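Local coordinates for IMC sub-compartment protein ISP3 (Toxoplasma gondii, PDB 4CHJ) that is a pleckstrin homology-fold protein of the inner membrane complex, belonging to a family critical for replication of the parasite, probably in daughter-cell formation by endodyogeny, at residues T47-L51 and I124-F128; I64-N69 and F140-E144; D86-Y92 and V113-S119. All coordinates share one frame; numbering follows the deposited sequence.

Interaction 1: residues T47-L51 and I124-F128; sequences TMEVL and IAFSF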
# COMPACT_ATOMS: atom_id res chain seq x y z
N THR A 47 -11.36 1.65 4.89
CA THR A 47 -11.27 2.89 4.14
C THR A 47 -9.81 3.36 4.08
O THR A 47 -9.06 3.21 5.07
CB THR A 47 -12.16 3.97 4.80
OG1 THR A 47 -13.51 3.84 4.33
CG2 THR A 47 -11.67 5.37 4.50
N MET A 48 -9.39 3.85 2.90
CA MET A 48 -8.13 4.58 2.73
C MET A 48 -8.29 5.59 1.58
O MET A 48 -9.40 5.82 1.09
CB MET A 48 -7.00 3.61 2.45
CG MET A 48 -7.44 2.38 1.66
SD MET A 48 -7.89 2.80 -0.04
CE MET A 48 -6.28 3.29 -0.67
N GLU A 49 -7.19 6.23 1.19
CA GLU A 49 -7.20 7.19 0.07
C GLU A 49 -6.18 6.82 -0.98
O GLU A 49 -5.04 6.50 -0.67
CB GLU A 49 -6.85 8.59 0.57
CG GLU A 49 -7.93 9.27 1.35
CD GLU A 49 -7.43 10.55 1.98
OE1 GLU A 49 -6.20 10.80 1.94
OE2 GLU A 49 -8.27 11.31 2.51
N VAL A 50 -6.56 6.99 -2.24
CA VAL A 50 -5.63 6.85 -3.34
C VAL A 50 -5.18 8.23 -3.80
O VAL A 50 -5.99 9.07 -4.17
CB VAL A 50 -6.29 6.13 -4.53
CG1 VAL A 50 -5.36 6.13 -5.73
CG2 VAL A 50 -6.68 4.72 -4.14
N LEU A 51 -3.87 8.46 -3.76
CA LEU A 51 -3.27 9.70 -4.24
C LEU A 51 -3.17 9.74 -5.76
O LEU A 51 -3.00 8.71 -6.40
CB LEU A 51 -1.89 9.90 -3.63
CG LEU A 51 -1.82 9.93 -2.11
CD1 LEU A 51 -0.57 10.66 -1.65
CD2 LEU A 51 -3.07 10.58 -1.53
N ILE A 124 1.59 3.67 -7.61
CA ILE A 124 0.33 4.04 -7.00
C ILE A 124 0.64 4.44 -5.59
O ILE A 124 1.53 3.87 -4.98
CB ILE A 124 -0.64 2.86 -6.98
CG1 ILE A 124 -0.68 2.21 -8.38
CG2 ILE A 124 -2.02 3.33 -6.51
CD1 ILE A 124 -1.53 0.96 -8.46
N ALA A 125 -0.09 5.41 -5.08
CA ALA A 125 0.10 5.82 -3.72
C ALA A 125 -1.21 5.69 -2.98
O ALA A 125 -2.25 6.22 -3.44
CB ALA A 125 0.60 7.25 -3.65
N PHE A 126 -1.16 4.93 -1.87
CA PHE A 126 -2.24 4.88 -0.87
C PHE A 126 -1.83 5.69 0.36
O PHE A 126 -0.69 5.63 0.79
CB PHE A 126 -2.48 3.42 -0.43
CG PHE A 126 -3.10 2.55 -1.49
CD1 PHE A 126 -3.54 3.09 -2.71
CD2 PHE A 126 -3.28 1.20 -1.27
CE1 PHE A 126 -4.13 2.28 -3.66
CE2 PHE A 126 -3.88 0.40 -2.22
CZ PHE A 126 -4.31 0.94 -3.42
N SER A 127 -2.77 6.43 0.91
CA SER A 127 -2.61 7.13 2.16
C SER A 127 -3.54 6.52 3.22
O SER A 127 -4.74 6.32 2.97
CB SER A 127 -2.93 8.61 1.98
OG SER A 127 -2.72 9.31 3.20
N PHE A 128 -2.97 6.17 4.37
CA PHE A 128 -3.72 5.44 5.40
C PHE A 128 -4.00 6.34 6.57
O PHE A 128 -3.40 7.43 6.68
CB PHE A 128 -2.96 4.19 5.87
CG PHE A 128 -2.93 3.10 4.85
CD1 PHE A 128 -1.95 3.09 3.86
CD2 PHE A 128 -3.97 2.18 4.77
CE1 PHE A 128 -1.96 2.15 2.87
CE2 PHE A 128 -3.99 1.23 3.78
CZ PHE A 128 -2.99 1.22 2.82
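The methyl end of M48 lies over one face of the F126 ring: CE is 3.5 Å from the ring centroid and 18° off its normal, a CH-pi contact displaced toward the CG-CD1 side. SD sits above the same face but farther out, which makes the pair a Met-aromatic contact. Bends at chi2 and chi3 (67°) fold the methionine chain back over the ring, while CB of M48 meets the F128 ring. V50 reaches F126 differently, running alongside it and pointing the same way, with CG2 3.6 Å from CE1 of the ring. These apolar groups face the core of the pleckstrin homology fold, where 46-51 pairs antiparallel with 123-127. This pairing of the first and last sheet strands in sequence joins the two halves of the strongly bent sheet; the short axes run at 146° to each other. E49 and S127 form a hydrogen-bonded pair, E49 N to S127 O at 3.0 Å and S127 N to E49 O at 2.8 Å. On the outward side, CB of L51 rests 3.6 Å from CB of A125, and CD2 of L51 reaches CB of S127. The E49 carboxylate passes S127 without bonding to it and is held instead by a salt bridge to R57 of strand 57-65. From the core side, F115 meets F126 edge-to-face, and F137 of helix 131-149 packs against both F126 and F128.

Interaction 2: residues I64-N69 and F140-E144; sequences IDRPKN and FLDDE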
# COMPACT_ATOMS: atom_id res chain seq x y z
N ILE A 64 -8.92 -6.76 0.94
CA ILE A 64 -7.88 -7.72 0.59
C ILE A 64 -8.47 -9.12 0.63
O ILE A 64 -9.07 -9.53 1.63
CB ILE A 64 -6.66 -7.61 1.54
CG1 ILE A 64 -6.20 -6.14 1.65
CG2 ILE A 64 -5.52 -8.49 1.04
CD1 ILE A 64 -4.93 -5.92 2.46
N ASP A 65 -8.32 -9.86 -0.47
CA ASP A 65 -8.61 -11.28 -0.45
C ASP A 65 -7.30 -12.03 -0.66
O ASP A 65 -6.81 -12.13 -1.78
CB ASP A 65 -9.61 -11.63 -1.55
CG ASP A 65 -10.02 -13.09 -1.53
OD1 ASP A 65 -9.13 -13.96 -1.57
OD2 ASP A 65 -11.24 -13.36 -1.47
N ARG A 66 -6.76 -12.53 0.44
CA ARG A 66 -5.54 -13.29 0.41
C ARG A 66 -5.68 -14.58 -0.38
O ARG A 66 -4.78 -14.93 -1.14
CB ARG A 66 -5.04 -13.57 1.82
CG ARG A 66 -4.26 -12.41 2.43
CD ARG A 66 -3.41 -12.86 3.61
NE ARG A 66 -1.99 -12.68 3.35
CZ ARG A 66 -1.05 -12.75 4.29
NH1 ARG A 66 -1.38 -12.98 5.55
NH2 ARG A 66 0.22 -12.57 3.97
N PRO A 67 -6.80 -15.30 -0.24
CA PRO A 67 -6.85 -16.56 -1.00
C PRO A 67 -6.83 -16.32 -2.50
O PRO A 67 -6.19 -17.08 -3.23
CB PRO A 67 -8.19 -17.18 -0.59
CG PRO A 67 -8.46 -16.66 0.76
CD PRO A 67 -8.10 -15.23 0.59
N LYS A 68 -7.53 -15.30 -2.96
CA LYS A 68 -7.67 -15.03 -4.38
C LYS A 68 -6.50 -14.23 -4.96
O LYS A 68 -6.50 -13.89 -6.13
CB LYS A 68 -8.98 -14.31 -4.66
CG LYS A 68 -10.21 -15.06 -4.18
CD LYS A 68 -10.97 -15.66 -5.34
CE LYS A 68 -12.40 -15.15 -5.40
NZ LYS A 68 -13.05 -15.42 -6.71
N ASN A 69 -5.52 -13.91 -4.12
CA ASN A 69 -4.42 -13.03 -4.50
C ASN A 69 -4.86 -11.78 -5.27
O ASN A 69 -4.23 -11.39 -6.27
CB ASN A 69 -3.35 -13.82 -5.28
CG ASN A 69 -1.96 -13.70 -4.65
OD1 ASN A 69 -1.79 -13.78 -3.42
ND2 ASN A 69 -0.94 -13.51 -5.50
N PHE A 140 2.64 -5.93 4.62
CA PHE A 140 1.82 -6.82 3.82
C PHE A 140 2.34 -6.87 2.39
O PHE A 140 2.46 -7.94 1.79
CB PHE A 140 0.37 -6.33 3.84
CG PHE A 140 -0.48 -6.92 2.75
CD1 PHE A 140 -0.73 -8.28 2.71
CD2 PHE A 140 -1.03 -6.12 1.78
CE1 PHE A 140 -1.51 -8.82 1.71
CE2 PHE A 140 -1.82 -6.65 0.78
CZ PHE A 140 -2.05 -8.01 0.74
N LEU A 141 2.69 -5.71 1.85
CA LEU A 141 3.23 -5.61 0.50
C LEU A 141 4.55 -6.35 0.40
O LEU A 141 4.84 -7.00 -0.60
CB LEU A 141 3.40 -4.15 0.08
CG LEU A 141 2.13 -3.38 -0.25
CD1 LEU A 141 2.46 -2.03 -0.86
CD2 LEU A 141 1.25 -4.19 -1.19
N ASP A 142 5.36 -6.23 1.44
CA ASP A 142 6.67 -6.85 1.45
C ASP A 142 6.55 -8.37 1.35
O ASP A 142 7.31 -9.00 0.63
CB ASP A 142 7.41 -6.49 2.73
CG ASP A 142 8.76 -5.87 2.47
OD1 ASP A 142 9.62 -6.56 1.89
OD2 ASP A 142 8.95 -4.70 2.85
N ASP A 143 5.59 -8.94 2.06
CA ASP A 143 5.38 -10.37 2.02
C ASP A 143 4.96 -10.84 0.63
O ASP A 143 5.43 -11.86 0.15
CB ASP A 143 4.32 -10.79 3.04
CG ASP A 143 4.75 -10.55 4.46
OD1 ASP A 143 5.97 -10.54 4.71
OD2 ASP A 143 3.88 -10.36 5.32
N GLU A 144 4.09 -10.08 -0.01
CA GLU A 144 3.57 -10.43 -1.33
C GLU A 144 4.67 -10.39 -2.35
O GLU A 144 4.77 -11.26 -3.20
CB GLU A 144 2.47 -9.47 -1.73
CG GLU A 144 1.26 -9.59 -0.84
CD GLU A 144 0.71 -11.01 -0.79
OE1 GLU A 144 0.87 -11.74 -1.80
OE2 GLU A 144 0.12 -11.40 0.26
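R66 and E144 are oppositely charged yet meet only loosely: R66 NH2 stands 3.9 Å from E144 OE2, a long salt bridge. The carboxylate oxygen lies at the guanidinium edge, near its plane, but the two flat groups are turned 70° apart. D143, one residue earlier on the helix, places a second carboxylate near R66, beyond salt-bridge range. Beside these charges the packing is closer. F140, with CG anti to its backbone N (chi1 163°), extends from the helix toward I64, which comes from the opposite direction; I64 CG2 touches CZ of F140 at 3.5 Å, and CD1 lies over a ring face, 4.0 Å from the centroid and 27° off the normal. The R66 NE group comes to the edge of the same ring. The contact thus sets the end of strand 57-65 and the type I turn R66-N69 against the C-terminal helix that plugs the pleckstrin homology barrel, with F35 and W38 of helix 32-44 also packing around I64 and F140. N69 slides past E144 and gives its ND2 to D85, whereas E144 OE1 has a salt bridge to K147. With R66 and K147 both near it, the E144 carboxylate is probably stabilised as an anion.

Interaction 3: residues D86-Y92 and V113-S119; sequences DIAAVLY and VGFRLAS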
# COMPACT_ATOMS: atom_id res chain seq x y z
N ASP A 86 0.96 -9.25 -9.02
CA ASP A 86 1.42 -8.10 -9.79
C ASP A 86 2.40 -7.17 -9.06
O ASP A 86 3.28 -6.60 -9.69
CB ASP A 86 0.24 -7.29 -10.33
CG ASP A 86 0.55 -6.64 -11.66
OD1 ASP A 86 1.51 -7.08 -12.33
OD2 ASP A 86 -0.17 -5.69 -12.04
N ILE A 87 2.27 -7.04 -7.75
CA ILE A 87 3.04 -6.04 -7.02
C ILE A 87 4.53 -6.30 -7.17
O ILE A 87 5.00 -7.40 -6.92
CB ILE A 87 2.72 -6.10 -5.51
CG1 ILE A 87 1.22 -6.24 -5.28
CG2 ILE A 87 3.29 -4.88 -4.80
CD1 ILE A 87 0.47 -4.94 -5.22
N ALA A 88 5.27 -5.27 -7.56
CA ALA A 88 6.70 -5.43 -7.81
C ALA A 88 7.59 -4.68 -6.82
O ALA A 88 8.71 -5.11 -6.55
CB ALA A 88 7.02 -5.00 -9.23
N ALA A 89 7.10 -3.57 -6.29
CA ALA A 89 7.89 -2.77 -5.38
C ALA A 89 7.04 -2.01 -4.38
O ALA A 89 5.88 -1.71 -4.63
CB ALA A 89 8.77 -1.81 -6.16
N VAL A 90 7.65 -1.68 -3.25
CA VAL A 90 7.03 -0.85 -2.24
C VAL A 90 7.95 0.34 -2.02
O VAL A 90 9.15 0.17 -1.87
CB VAL A 90 6.83 -1.62 -0.93
CG1 VAL A 90 8.15 -2.16 -0.42
CG2 VAL A 90 6.16 -0.75 0.11
N LEU A 91 7.41 1.54 -2.04
CA LEU A 91 8.25 2.70 -1.82
C LEU A 91 7.90 3.37 -0.50
O LEU A 91 6.83 3.94 -0.35
CB LEU A 91 8.10 3.67 -2.98
CG LEU A 91 8.18 2.98 -4.33
CD1 LEU A 91 7.39 3.73 -5.38
CD2 LEU A 91 9.62 2.81 -4.76
N TYR A 92 8.83 3.29 0.44
CA TYR A 92 8.61 3.83 1.77
C TYR A 92 9.90 4.18 2.50
O TYR A 92 10.28 3.51 3.44
CB TYR A 92 7.80 2.84 2.60
CG TYR A 92 7.12 3.46 3.78
CD1 TYR A 92 5.96 4.19 3.63
CD2 TYR A 92 7.65 3.32 5.05
CE1 TYR A 92 5.34 4.76 4.71
CE2 TYR A 92 7.03 3.89 6.14
CZ TYR A 92 5.88 4.61 5.96
OH TYR A 92 5.27 5.18 7.04
N VAL A 113 1.99 5.41 1.36
CA VAL A 113 2.76 4.31 0.82
C VAL A 113 2.59 4.21 -0.68
O VAL A 113 1.47 4.20 -1.18
CB VAL A 113 2.31 2.98 1.42
CG1 VAL A 113 3.29 1.88 1.06
CG2 VAL A 113 2.16 3.10 2.92
N GLY A 114 3.70 4.12 -1.39
CA GLY A 114 3.69 4.02 -2.83
C GLY A 114 4.14 2.64 -3.23
O GLY A 114 4.94 2.04 -2.54
N PHE A 115 3.60 2.12 -4.32
CA PHE A 115 4.02 0.81 -4.79
C PHE A 115 3.88 0.75 -6.29
O PHE A 115 3.20 1.57 -6.91
CB PHE A 115 3.24 -0.32 -4.11
CG PHE A 115 1.76 -0.26 -4.30
CD1 PHE A 115 1.00 0.63 -3.58
CD2 PHE A 115 1.11 -1.13 -5.17
CE1 PHE A 115 -0.35 0.71 -3.72
CE2 PHE A 115 -0.26 -1.04 -5.36
CZ PHE A 115 -1.00 -0.13 -4.61
N ARG A 116 4.63 -0.14 -6.90
CA ARG A 116 4.66 -0.23 -8.32
C ARG A 116 4.14 -1.59 -8.79
O ARG A 116 4.45 -2.63 -8.19
CB ARG A 116 6.07 0.01 -8.81
CG ARG A 116 6.17 0.14 -10.31
CD ARG A 116 7.61 0.37 -10.72
NE ARG A 116 8.17 1.50 -9.97
CZ ARG A 116 9.17 1.39 -9.09
NH1 ARG A 116 9.74 0.22 -8.85
NH2 ARG A 116 9.62 2.48 -8.48
N LEU A 117 3.36 -1.56 -9.88
CA LEU A 117 2.85 -2.77 -10.52
C LEU A 117 3.74 -3.19 -11.71
O LEU A 117 4.14 -2.37 -12.53
CB LEU A 117 1.45 -2.51 -11.03
CG LEU A 117 0.41 -2.04 -10.01
CD1 LEU A 117 -0.92 -1.83 -10.70
CD2 LEU A 117 0.25 -3.02 -8.87
N ALA A 118 3.97 -4.50 -11.81
CA ALA A 118 4.84 -5.11 -12.81
C ALA A 118 4.24 -4.99 -14.19
O ALA A 118 4.97 -4.83 -15.18
CB ALA A 118 5.06 -6.58 -12.48
N SER A 119 2.91 -5.10 -14.26
CA SER A 119 2.19 -5.20 -15.52
C SER A 119 2.14 -3.88 -16.24
O SER A 119 2.35 -3.81 -17.45
CB SER A 119 0.75 -5.64 -15.26
OG SER A 119 0.09 -4.69 -14.44
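D86 and S119 join the two segments where strand 113-117 ends and 87-91 begins: S119 OG donates to the syn lone pair of D86 OD2 over 2.6 Å, while the bond from S119 N to D86 OD1 is weak. The D86 backbone carbonyl also receives A118 N. Further along, the ladder is close where V90 faces F115 (CA-CA 4.3 Å) and where L91 N meets G114 O at 2.6 Å; its return bond, G114 N to L91 O, is weak. Strands 87-91 and 113-117 run antiparallel at 165°, as the edge pair of the second sheet half of the pleckstrin homology fold. A classic beta bulge interrupts them: A88 and A89 both face R116, whose carbonyl takes A88 N at 2.8 Å and, weakly, A89 N. On the core side, I87 CD1 approaches F115 CD2 at 3.9 Å, and L141 of helix 131-149 covers F115. The outward side is more exposed to solvent. There R116 starts extended and bends at chi3 (-53°), which brings its guanidinium across A89 and L91, with NH1 3.5 Å from A89 CB and NH2 3.7 Å from L91 CD2. V22 touches both R116 and L91, while A88 and A118 meet through their methyls at the solvent-exposed end.

Interactions 1 and 3 lie in one continuous antiparallel sheet, their centres about 13 Å apart, because strand 123-127 of the first is hydrogen-bonded to strand 113-117 of the third. Interaction 2 is about 17 Å from interaction 1, centre to centre, on the opposite side of the chain's centre. Its nearer link is to interaction 3, about 13 Å away between centres, where L141 of its helix packs on V90 and I87. Along the chain, both segments of interaction 3 fall between those of interaction 1 and between those of interaction 2, whereas the segments of 1 and 2 alternate. Together they tie first strand to last and sheet to C-terminal helix, closing the pleckstrin homology domain.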